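Long-range contacts in DUF4973 domain-containing protein (Bacteroides thetaiotaomicron, PDB 4QNI), which is of unknown function but, as a two-domain protein of a gut Bacteroides, probably serves as a lipoprotein in auxiliary nutrient binding: residues I27-S32 with L123-R128; K135-L140 with I162-P167; Y209-Q214 with K234-F239. All coordinates share one frame; numbering follows the deposited sequence.

Contact 1 (I27-S32 with L123-R128)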
loop_
_atom_site.group_PDB
_atom_site.type_symbol
_atom_site.label_atom_id
_atom_site.label_comp_id
_atom_site.label_asym_id
_atom_site.label_seq_id
_atom_site.Cartn_x
_atom_site.Cartn_y
_atom_site.Cartn_z
ATOM N N ILE A 27 -13.868 -19.908 -5.450
ATOM C CA ILE A 27 -14.311 -20.422 -6.738
ATOM C C ILE A 27 -15.772 -20.826 -6.609
ATOM O O ILE A 27 -16.112 -21.658 -5.758
ATOM C CB ILE A 27 -13.400 -21.624 -7.121
ATOM C CG1 ILE A 27 -11.934 -21.218 -7.374
ATOM C CG2 ILE A 27 -13.962 -22.464 -8.241
ATOM C CD1 ILE A 27 -11.706 -20.181 -8.354
ATOM N N TYR A 28 -16.612 -20.298 -7.484
ATOM C CA TYR A 28 -18.037 -20.573 -7.489
ATOM C C TYR A 28 -18.332 -21.532 -8.618
ATOM O O TYR A 28 -18.002 -21.278 -9.779
ATOM C CB TYR A 28 -18.838 -19.253 -7.590
ATOM C CG TYR A 28 -18.870 -18.494 -6.278
ATOM C CD1 TYR A 28 -19.910 -18.683 -5.365
ATOM C CD2 TYR A 28 -17.849 -17.604 -5.933
ATOM C CE1 TYR A 28 -19.936 -18.004 -4.143
ATOM C CE2 TYR A 28 -17.873 -16.908 -4.723
ATOM C CZ TYR A 28 -18.906 -17.128 -3.821
ATOM O OH TYR A 28 -18.953 -16.464 -2.612
ATOM N N VAL A 29 -18.900 -22.671 -8.248
ATOM C CA VAL A 29 -19.193 -23.803 -9.129
ATOM C C VAL A 29 -20.705 -24.096 -9.053
ATOM O O VAL A 29 -21.214 -24.216 -7.946
ATOM C CB VAL A 29 -18.357 -25.068 -8.725
ATOM C CG1 VAL A 29 -18.512 -26.179 -9.752
ATOM C CG2 VAL A 29 -16.887 -24.747 -8.481
ATOM N N PRO A 30 -21.457 -24.212 -10.165
ATOM C CA PRO A 30 -22.895 -24.505 -10.014
ATOM C C PRO A 30 -23.060 -25.845 -9.319
ATOM O O PRO A 30 -22.269 -26.745 -9.586
ATOM C CB PRO A 30 -23.443 -24.516 -11.452
ATOM C CG PRO A 30 -22.290 -24.586 -12.318
ATOM C CD PRO A 30 -21.064 -24.100 -11.581
ATOM N N TYR A 31 -24.023 -25.951 -8.366
ATOM C CA TYR A 31 -24.257 -27.194 -7.629
ATOM C C TYR A 31 -24.554 -28.310 -8.639
ATOM O O TYR A 31 -24.011 -29.405 -8.524
ATOM C CB TYR A 31 -25.361 -27.019 -6.597
ATOM C CG TYR A 31 -25.796 -28.322 -5.967
ATOM C CD1 TYR A 31 -25.055 -28.906 -4.942
ATOM C CD2 TYR A 31 -26.958 -28.971 -6.390
ATOM C CE1 TYR A 31 -25.444 -30.118 -4.368
ATOM C CE2 TYR A 31 -27.357 -30.177 -5.821
ATOM C CZ TYR A 31 -26.598 -30.745 -4.806
ATOM O OH TYR A 31 -26.994 -31.921 -4.215
ATOM N N SER A 32 -25.346 -27.985 -9.658
ATOM C CA SER A 32 -25.673 -28.844 -10.776
ATOM C C SER A 32 -25.284 -28.161 -12.084
ATOM O O SER A 32 -25.649 -27.015 -12.322
ATOM C CB SER A 32 -27.164 -29.194 -10.790
ATOM O OG SER A 32 -27.529 -30.037 -9.718
ATOM N N LEU A 123 -11.983 -29.741 -13.517
ATOM C CA LEU A 123 -12.283 -30.278 -12.187
ATOM C C LEU A 123 -13.699 -30.853 -12.212
ATOM O O LEU A 123 -14.598 -30.145 -12.665
ATOM C CB LEU A 123 -12.185 -29.148 -11.122
ATOM C CG LEU A 123 -10.960 -28.242 -11.130
ATOM C CD1 LEU A 123 -11.121 -27.099 -10.106
ATOM C CD2 LEU A 123 -9.680 -29.044 -10.860
ATOM N N LYS A 124 -13.908 -32.116 -11.755
ATOM C CA LYS A 124 -15.245 -32.716 -11.710
ATOM C C LYS A 124 -15.679 -32.758 -10.271
ATOM O O LYS A 124 -14.847 -32.976 -9.391
ATOM C CB LYS A 124 -15.313 -34.093 -12.368
ATOM C CG LYS A 124 -14.811 -34.143 -13.822
ATOM C CD LYS A 124 -15.702 -33.397 -14.821
ATOM C CE LYS A 124 -15.603 -34.040 -16.189
ATOM N NZ LYS A 124 -16.194 -33.190 -17.252
ATOM N N PHE A 125 -16.955 -32.475 -10.016
ATOM C CA PHE A 125 -17.457 -32.400 -8.662
ATOM C C PHE A 125 -18.730 -33.188 -8.466
ATOM O O PHE A 125 -19.589 -33.258 -9.346
ATOM C CB PHE A 125 -17.733 -30.940 -8.251
ATOM C CG PHE A 125 -16.520 -30.062 -8.171
ATOM C CD1 PHE A 125 -15.711 -30.067 -7.041
ATOM C CD2 PHE A 125 -16.211 -29.182 -9.206
ATOM C CE1 PHE A 125 -14.605 -29.226 -6.953
ATOM C CE2 PHE A 125 -15.098 -28.338 -9.116
ATOM C CZ PHE A 125 -14.282 -28.394 -8.011
ATOM N N ASP A 126 -18.849 -33.743 -7.252
ATOM C CA ASP A 126 -20.008 -34.461 -6.761
ATOM C C ASP A 126 -20.295 -33.850 -5.410
ATOM O O ASP A 126 -19.613 -34.163 -4.428
ATOM C CB ASP A 126 -19.776 -35.979 -6.706
ATOM C CG ASP A 126 -21.050 -36.757 -6.427
ATOM O OD1 ASP A 126 -22.082 -36.122 -6.115
ATOM O OD2 ASP A 126 -21.022 -37.997 -6.537
ATOM N N PHE A 127 -21.223 -32.880 -5.401
ATOM C CA PHE A 127 -21.560 -32.107 -4.220
ATOM C C PHE A 127 -22.705 -32.727 -3.426
ATOM O O PHE A 127 -23.086 -32.193 -2.388
ATOM C CB PHE A 127 -21.898 -30.677 -4.614
ATOM C CG PHE A 127 -20.824 -29.834 -5.288
ATOM C CD1 PHE A 127 -19.579 -29.646 -4.685
ATOM C CD2 PHE A 127 -21.102 -29.127 -6.462
ATOM C CE1 PHE A 127 -18.613 -28.825 -5.279
ATOM C CE2 PHE A 127 -20.138 -28.293 -7.045
ATOM C CZ PHE A 127 -18.909 -28.130 -6.440
ATOM N N ARG A 128 -23.246 -33.849 -3.883
ATOM C CA ARG A 128 -24.331 -34.524 -3.172
ATOM C C ARG A 128 -23.974 -34.789 -1.704
ATOM O O ARG A 128 -22.939 -35.384 -1.396
ATOM C CB ARG A 128 -24.693 -35.827 -3.874
ATOM C CG ARG A 128 -25.467 -35.548 -5.152
ATOM C CD ARG A 128 -25.793 -36.811 -5.891
ATOM N NE ARG A 128 -24.600 -37.582 -6.227
ATOM C CZ ARG A 128 -24.612 -38.845 -6.637
ATOM N NH1 ARG A 128 -25.761 -39.502 -6.751
ATOM N NH2 ARG A 128 -23.480 -39.456 -6.946
#

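Contact 2 (K135-L140 with I162-P167)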
loop_
_atom_site.group_PDB
_atom_site.type_symbol
_atom_site.label_atom_id
_atom_site.label_comp_id
_atom_site.label_asym_id
_atom_site.label_seq_id
_atom_site.Cartn_x
_atom_site.Cartn_y
_atom_site.Cartn_z
ATOM N N LYS A 135 -15.228 -25.982 5.951
ATOM C CA LYS A 135 -14.847 -24.937 4.992
ATOM C C LYS A 135 -14.015 -25.635 3.904
ATOM O O LYS A 135 -12.786 -25.564 3.911
ATOM C CB LYS A 135 -14.102 -23.811 5.744
ATOM C CG LYS A 135 -14.969 -23.105 6.822
ATOM C CD LYS A 135 -14.153 -22.427 7.950
ATOM C CE LYS A 135 -13.161 -21.386 7.475
ATOM N NZ LYS A 135 -12.627 -20.600 8.622
ATOM N N TRP A 136 -14.709 -26.431 3.049
ATOM C CA TRP A 136 -14.100 -27.289 2.028
ATOM C C TRP A 136 -13.248 -26.494 1.062
ATOM O O TRP A 136 -13.708 -25.524 0.472
ATOM C CB TRP A 136 -15.146 -28.104 1.264
ATOM C CG TRP A 136 -15.818 -29.168 2.103
ATOM C CD1 TRP A 136 -17.123 -29.193 2.495
ATOM C CD2 TRP A 136 -15.207 -30.347 2.662
ATOM N NE1 TRP A 136 -17.376 -30.341 3.214
ATOM C CE2 TRP A 136 -16.218 -31.062 3.335
ATOM C CE3 TRP A 136 -13.911 -30.896 2.613
ATOM C CZ2 TRP A 136 -15.970 -32.287 3.981
ATOM C CZ3 TRP A 136 -13.667 -32.106 3.251
ATOM C CH2 TRP A 136 -14.688 -32.785 3.926
ATOM N N VAL A 137 -12.007 -26.935 0.903
ATOM C CA VAL A 137 -11.014 -26.328 0.037
ATOM C C VAL A 137 -10.351 -27.437 -0.802
ATOM O O VAL A 137 -10.067 -28.523 -0.271
ATOM C CB VAL A 137 -9.978 -25.566 0.941
ATOM C CG1 VAL A 137 -8.577 -25.556 0.360
ATOM C CG2 VAL A 137 -10.437 -24.154 1.231
ATOM N N LEU A 138 -10.042 -27.141 -2.077
ATOM C CA LEU A 138 -9.312 -28.090 -2.895
ATOM C C LEU A 138 -7.903 -27.537 -3.094
ATOM O O LEU A 138 -7.755 -26.561 -3.838
ATOM C CB LEU A 138 -10.028 -28.358 -4.237
ATOM C CG LEU A 138 -9.340 -29.347 -5.190
ATOM C CD1 LEU A 138 -9.237 -30.736 -4.558
ATOM C CD2 LEU A 138 -10.076 -29.394 -6.555
ATOM N N PRO A 139 -6.859 -28.102 -2.415
ATOM C CA PRO A 139 -5.493 -27.556 -2.577
ATOM C C PRO A 139 -4.707 -28.252 -3.709
ATOM O O PRO A 139 -4.582 -29.465 -3.705
ATOM C CB PRO A 139 -4.870 -27.804 -1.205
ATOM C CG PRO A 139 -5.555 -29.093 -0.684
ATOM C CD PRO A 139 -6.874 -29.234 -1.457
ATOM N N LEU A 140 -4.180 -27.477 -4.677
ATOM C CA LEU A 140 -3.462 -28.005 -5.845
ATOM C C LEU A 140 -2.139 -27.316 -6.057
ATOM O O LEU A 140 -1.981 -26.162 -5.694
ATOM C CB LEU A 140 -4.301 -27.833 -7.152
ATOM C CG LEU A 140 -5.724 -28.407 -7.151
ATOM C CD1 LEU A 140 -6.559 -27.789 -8.240
ATOM C CD2 LEU A 140 -5.699 -29.899 -7.289
ATOM N N ILE A 162 -5.158 -22.731 -3.718
ATOM C CA ILE A 162 -5.931 -23.173 -2.567
ATOM C C ILE A 162 -7.341 -22.686 -2.857
ATOM O O ILE A 162 -7.630 -21.499 -2.700
ATOM C CB ILE A 162 -5.323 -22.659 -1.239
ATOM C CG1 ILE A 162 -3.824 -23.021 -1.073
ATOM C CG2 ILE A 162 -6.133 -23.099 -0.030
ATOM C CD1 ILE A 162 -3.345 -24.524 -1.371
ATOM N N LEU A 163 -8.193 -23.587 -3.411
ATOM C CA LEU A 163 -9.513 -23.187 -3.881
ATOM C C LEU A 163 -10.647 -23.460 -2.900
ATOM O O LEU A 163 -11.032 -24.607 -2.679
ATOM C CB LEU A 163 -9.864 -23.797 -5.261
ATOM C CG LEU A 163 -8.758 -23.839 -6.346
ATOM C CD1 LEU A 163 -9.139 -24.782 -7.487
ATOM C CD2 LEU A 163 -8.375 -22.428 -6.841
ATOM N N ARG A 164 -11.198 -22.381 -2.332
ATOM C CA ARG A 164 -12.383 -22.471 -1.503
ATOM C C ARG A 164 -13.529 -22.666 -2.465
ATOM O O ARG A 164 -13.833 -21.756 -3.263
ATOM C CB ARG A 164 -12.588 -21.230 -0.613
ATOM C CG ARG A 164 -13.908 -21.268 0.163
ATOM C CD ARG A 164 -13.794 -22.077 1.441
ATOM N NE ARG A 164 -15.072 -22.208 2.145
ATOM C CZ ARG A 164 -15.509 -21.395 3.105
ATOM N NH1 ARG A 164 -14.816 -20.317 3.440
ATOM N NH2 ARG A 164 -16.662 -21.633 3.708
ATOM N N ILE A 165 -14.067 -23.892 -2.483
ATOM C CA ILE A 165 -15.132 -24.207 -3.424
ATOM C C ILE A 165 -16.464 -23.872 -2.852
ATOM O O ILE A 165 -16.851 -24.396 -1.789
ATOM C CB ILE A 165 -15.105 -25.700 -3.861
ATOM C CG1 ILE A 165 -13.710 -26.126 -4.418
ATOM C CG2 ILE A 165 -16.264 -26.015 -4.819
ATOM C CD1 ILE A 165 -13.227 -25.389 -5.592
ATOM N N PHE A 166 -17.190 -23.039 -3.578
ATOM C CA PHE A 166 -18.579 -22.767 -3.231
ATOM C C PHE A 166 -19.521 -23.304 -4.309
ATOM O O PHE A 166 -19.641 -22.672 -5.362
ATOM C CB PHE A 166 -18.873 -21.267 -3.023
ATOM C CG PHE A 166 -18.263 -20.660 -1.795
ATOM C CD1 PHE A 166 -18.724 -21.006 -0.526
ATOM C CD2 PHE A 166 -17.215 -19.758 -1.896
ATOM C CE1 PHE A 166 -18.145 -20.446 0.618
ATOM C CE2 PHE A 166 -16.650 -19.195 -0.752
ATOM C CZ PHE A 166 -17.112 -19.550 0.493
ATOM N N PRO A 167 -20.237 -24.419 -4.076
ATOM C CA PRO A 167 -21.354 -24.746 -4.977
ATOM C C PRO A 167 -22.395 -23.622 -4.918
ATOM O O PRO A 167 -22.544 -22.966 -3.880
ATOM C CB PRO A 167 -21.956 -26.024 -4.373
ATOM C CG PRO A 167 -21.031 -26.445 -3.320
ATOM C CD PRO A 167 -20.265 -25.265 -2.873
HETATM O O HOH W 1 -16.256 -24.490 0.918
#

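Contact 3 (Y209-Q214 with K234-F239). With EDO (1,2-ethanediol), chain G.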
loop_
_atom_site.group_PDB
_atom_site.type_symbol
_atom_site.label_atom_id
_atom_site.label_comp_id
_atom_site.label_asym_id
_atom_site.label_seq_id
_atom_site.Cartn_x
_atom_site.Cartn_y
_atom_site.Cartn_z
ATOM N N TYR A 209 -25.427 -21.106 2.387
ATOM C CA TYR A 209 -24.673 -22.233 1.829
ATOM C C TYR A 209 -25.565 -23.228 1.165
ATOM O O TYR A 209 -26.612 -23.555 1.709
ATOM C CB TYR A 209 -23.918 -22.962 2.950
ATOM C CG TYR A 209 -22.997 -22.088 3.751
ATOM C CD1 TYR A 209 -23.463 -21.368 4.848
ATOM C CD2 TYR A 209 -21.643 -22.006 3.440
ATOM C CE1 TYR A 209 -22.603 -20.576 5.608
ATOM C CE2 TYR A 209 -20.769 -21.270 4.228
ATOM C CZ TYR A 209 -21.252 -20.558 5.310
ATOM O OH TYR A 209 -20.388 -19.778 6.027
ATOM N N VAL A 210 -25.112 -23.811 0.068
ATOM C CA VAL A 210 -25.899 -24.839 -0.640
ATOM C C VAL A 210 -26.004 -26.153 0.156
ATOM O O VAL A 210 -25.025 -26.609 0.763
ATOM C CB VAL A 210 -25.308 -25.107 -2.040
ATOM C CG1 VAL A 210 -25.989 -26.282 -2.718
ATOM C CG2 VAL A 210 -25.436 -23.883 -2.901
ATOM N N ILE A 211 -27.211 -26.764 0.116
ATOM C CA ILE A 211 -27.513 -28.109 0.637
ATOM C C ILE A 211 -27.812 -28.960 -0.593
ATOM O O ILE A 211 -27.150 -29.975 -0.835
ATOM C CB ILE A 211 -28.614 -28.153 1.721
ATOM C CG1 ILE A 211 -28.036 -27.586 3.041
ATOM C CG2 ILE A 211 -29.126 -29.610 1.911
ATOM C CD1 ILE A 211 -29.009 -27.544 4.235
ATOM N N ASP A 212 -28.787 -28.521 -1.377
ATOM C CA ASP A 212 -29.143 -29.105 -2.666
ATOM C C ASP A 212 -29.665 -27.964 -3.575
ATOM O O ASP A 212 -29.399 -26.789 -3.273
ATOM C CB ASP A 212 -30.119 -30.284 -2.519
ATOM C CG ASP A 212 -31.444 -29.981 -1.844
ATOM O OD1 ASP A 212 -31.909 -28.807 -1.926
ATOM O OD2 ASP A 212 -32.061 -30.931 -1.305
ATOM N N GLU A 213 -30.352 -28.283 -4.677
ATOM C CA GLU A 213 -30.856 -27.278 -5.632
ATOM C C GLU A 213 -31.882 -26.300 -5.067
ATOM O O GLU A 213 -31.982 -25.180 -5.575
ATOM C CB GLU A 213 -31.523 -27.952 -6.831
ATOM C CG GLU A 213 -30.571 -28.665 -7.755
ATOM C CD GLU A 213 -31.232 -29.375 -8.923
ATOM O OE1 GLU A 213 -32.482 -29.374 -9.019
ATOM O OE2 GLU A 213 -30.485 -29.907 -9.772
ATOM N N GLN A 214 -32.674 -26.734 -4.080
ATOM C CA GLN A 214 -33.781 -25.926 -3.539
ATOM C C GLN A 214 -33.617 -25.642 -2.059
ATOM O O GLN A 214 -34.575 -25.210 -1.393
ATOM C CB GLN A 214 -35.115 -26.689 -3.752
ATOM C CG GLN A 214 -35.509 -26.861 -5.217
ATOM C CD GLN A 214 -35.738 -25.532 -5.914
ATOM O OE1 GLN A 214 -35.294 -25.328 -7.050
ATOM N NE2 GLN A 214 -36.433 -24.586 -5.249
ATOM N N LYS A 234 -27.045 -24.667 12.572
ATOM C CA LYS A 234 -27.448 -24.591 11.155
ATOM C C LYS A 234 -28.971 -24.464 10.987
ATOM O O LYS A 234 -29.736 -25.323 11.448
ATOM C CB LYS A 234 -26.935 -25.791 10.346
ATOM C CG LYS A 234 -25.410 -25.861 10.306
ATOM C CD LYS A 234 -24.929 -27.249 9.940
ATOM C CE LYS A 234 -24.911 -27.490 8.452
ATOM N NZ LYS A 234 -24.686 -28.920 8.177
ATOM N N ILE A 235 -29.401 -23.399 10.287
ATOM C CA ILE A 235 -30.815 -23.140 10.010
ATOM C C ILE A 235 -31.055 -23.380 8.505
ATOM O O ILE A 235 -30.516 -22.660 7.672
ATOM C CB ILE A 235 -31.233 -21.703 10.462
ATOM C CG1 ILE A 235 -30.853 -21.397 11.940
ATOM C CG2 ILE A 235 -32.720 -21.442 10.176
ATOM C CD1 ILE A 235 -31.316 -22.446 13.091
ATOM N N LYS A 236 -31.864 -24.393 8.179
ATOM C CA LYS A 236 -32.169 -24.795 6.805
ATOM C C LYS A 236 -33.267 -23.972 6.206
ATOM O O LYS A 236 -34.272 -23.720 6.870
ATOM C CB LYS A 236 -32.573 -26.275 6.751
ATOM C CG LYS A 236 -31.428 -27.251 7.009
ATOM C CD LYS A 236 -31.921 -28.696 7.212
ATOM C CE LYS A 236 -32.534 -29.353 5.985
ATOM N NZ LYS A 236 -33.213 -30.643 6.310
ATOM N N PHE A 237 -33.081 -23.559 4.932
ATOM C CA PHE A 237 -34.065 -22.801 4.135
ATOM C C PHE A 237 -34.375 -23.570 2.855
ATOM O O PHE A 237 -33.499 -23.744 2.000
ATOM C CB PHE A 237 -33.568 -21.385 3.806
ATOM C CG PHE A 237 -33.475 -20.442 4.985
ATOM C CD1 PHE A 237 -32.409 -20.521 5.882
ATOM C CD2 PHE A 237 -34.392 -19.400 5.139
ATOM C CE1 PHE A 237 -32.312 -19.628 6.959
ATOM C CE2 PHE A 237 -34.278 -18.490 6.206
ATOM C CZ PHE A 237 -33.267 -18.638 7.131
ATOM N N ALA A 238 -35.605 -24.076 2.757
ATOM C CA ALA A 238 -36.076 -24.861 1.608
ATOM C C ALA A 238 -37.034 -23.995 0.816
ATOM O O ALA A 238 -37.988 -23.506 1.386
ATOM C CB ALA A 238 -36.753 -26.148 2.083
ATOM N N PHE A 239 -36.763 -23.776 -0.480
ATOM C CA PHE A 239 -37.545 -22.912 -1.381
ATOM C C PHE A 239 -38.576 -23.748 -2.067
ATOM O O PHE A 239 -38.217 -24.601 -2.860
ATOM C CB PHE A 239 -36.599 -22.207 -2.392
ATOM C CG PHE A 239 -35.614 -21.318 -1.662
ATOM C CD1 PHE A 239 -34.453 -21.847 -1.102
ATOM C CD2 PHE A 239 -35.865 -19.956 -1.504
ATOM C CE1 PHE A 239 -33.587 -21.037 -0.363
ATOM C CE2 PHE A 239 -34.999 -19.145 -0.770
ATOM C CZ PHE A 239 -33.856 -19.689 -0.208
HETATM C C1 EDO G . -26.476 -30.094 5.557
HETATM O O1 EDO G . -25.437 -29.145 5.356
HETATM C C2 EDO G . -26.274 -31.324 4.644
HETATM O O2 EDO G . -25.310 -32.199 5.221
#

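Contact 1 (I27-S32 with L123-R128)
F127 packs against V29, P30 and Y31 where strands 24-30 and 118-126 end. The two strands belong to different sheets. Side chains from the two sheets meet here in the N-terminal domain, consistent with the sandwich of its E-set family. CB of F127 lies 3.6 Å from both CD1 and CE1 of Y31. CG is anti to the carbonyl carbon (chi1 -62°), beside the backbone N. One ring edge then meets the backbone: CD2 is 3.6 Å from Y31 O, and CE2 is 3.7 Å from P30 O. Both oxygens lie near the ring plane. CE2 also touches V29 CG1, and at the tip CZ is 3.9 Å from V29 CB. CB of F125 sits over one face of the F127 ring, offset toward the rim. V29 CG1 spans both rings, with F125 CD2 at 3.8 Å. The ring of Y31 runs past F127, and its OH lies 3.9 Å from R128 CA. That OH is hydrogen-bonded to E45. R128 turns back on D126 in a side-on salt bridge, with NE to OD1 and NH2 to OD2 both 2.9 Å. Carbon contacts therefore join the segments, while the D126-R128 pair is satisfied within its own segment. The two carbonyl oxygens at the F127 edge probably add a weak attraction to its ring hydrogens.

Contact 2 (K135-L140 with I162-P167)
The guanidinium of R164 is sandwiched. K135 CB lies 3.8 Å above the centre of one face, and F166 CZ lies over the centre of the opposite face. A water sits at its edge, in plane. Strands 135-142 and 160-168 form an antiparallel pair here, within the mixed sheet of the N-terminal half. R164 NH2 forms a salt bridge with E225, while K135 NZ bonds to L91 O and Y85 OH.

L138 and L163 are the hydrogen-bonded pair. L138 N donates to L163 O at 2.8 Å, and L163 N returns to L138 O at 3.0 Å. V137 with R164 and P139 with I162 are non-hydrogen-bonded pairs, with side chains on one face. There V137 CG1 presses tightly on I162 CG2, at 3.5 Å, and I162 CD1 meets P139 CB. The helix 74-85 covers this face through L77 and T76. On the other face L140 CD1 touches L163 CD1. Toward 135 the bond from I165 N to W136 O is weak, at 3.4 Å. The water helps to close this end: it accepts from R164 NE at 2.8 Å and lies 2.8 Å from both W136 O and I165 O.

Contact 3 (Y209-Q214 with K234-F239)
Q214 and F239 make the tight part of this contact. F239 N donates to Q214 O at 2.8 Å, nearly along the C=O axis. The same oxygen takes two further approaches. A238 CA comes to 3.4 Å from Q214 O, a CA-H...O contact, and F239 CD1 reaches this oxygen with the ring edge, in plane. The side chain of Q214 adds a second bond: NE2 donates to F239 O at 3.0 Å. A bend at chi2 (-62°) turns CD back toward F239, and F239 O lies close to the amide plane of Q214. The amide and the F239 ring stand 80° apart. F239 itself is buried, stacked on Y171 and edge-to-face with F269. NE2 of Q214 also bonds to Y171 OH.

The other end is looser. Between the two segments, I211 CD1 meets K236 CG at 3.7 Å, and the two side chains cross at about a right angle. Both residues are partly exposed. A 1,2-ethanediol, probably from the crystallisation liquor, lies between I211 and K234. K234 NZ donates to its O1 at 2.9 Å and also forms a salt bridge with D131. I211 CG1 touches the same oxygen more distantly.

Just past the corner at I211, D212 OD1 accepts from Q214 N at 3.1 Å, an Asx turn. The turn belongs to the beta-hairpin that joins strands 205-210 and 215-219, and Q214 leads into the pairing of 215-219 with 234-240 in the large antiparallel sheet of the C-terminal domain.

From the N terminus, contact 1 closes first. It brings strand 24-30 to strand 118-126 across 90 residues that include the helix 74-85. Contact 2 follows after a short link and closes a loop of 21 residues. Contact 3 closes one of 19 residues in the C-terminal domain. The three are in series; none nests in or crosses another. Strand 24-30 runs parallel to 160-168. I27 N and O probably bond to R164 O and F166 N, which joins contact 1 to contact 2. S32 OG meets E213 OE2, and Y31 packs on V210, tying contact 1 to contact 3. P167 also touches V210, so the three contacts meet around V210, probably near the junction of the two domains.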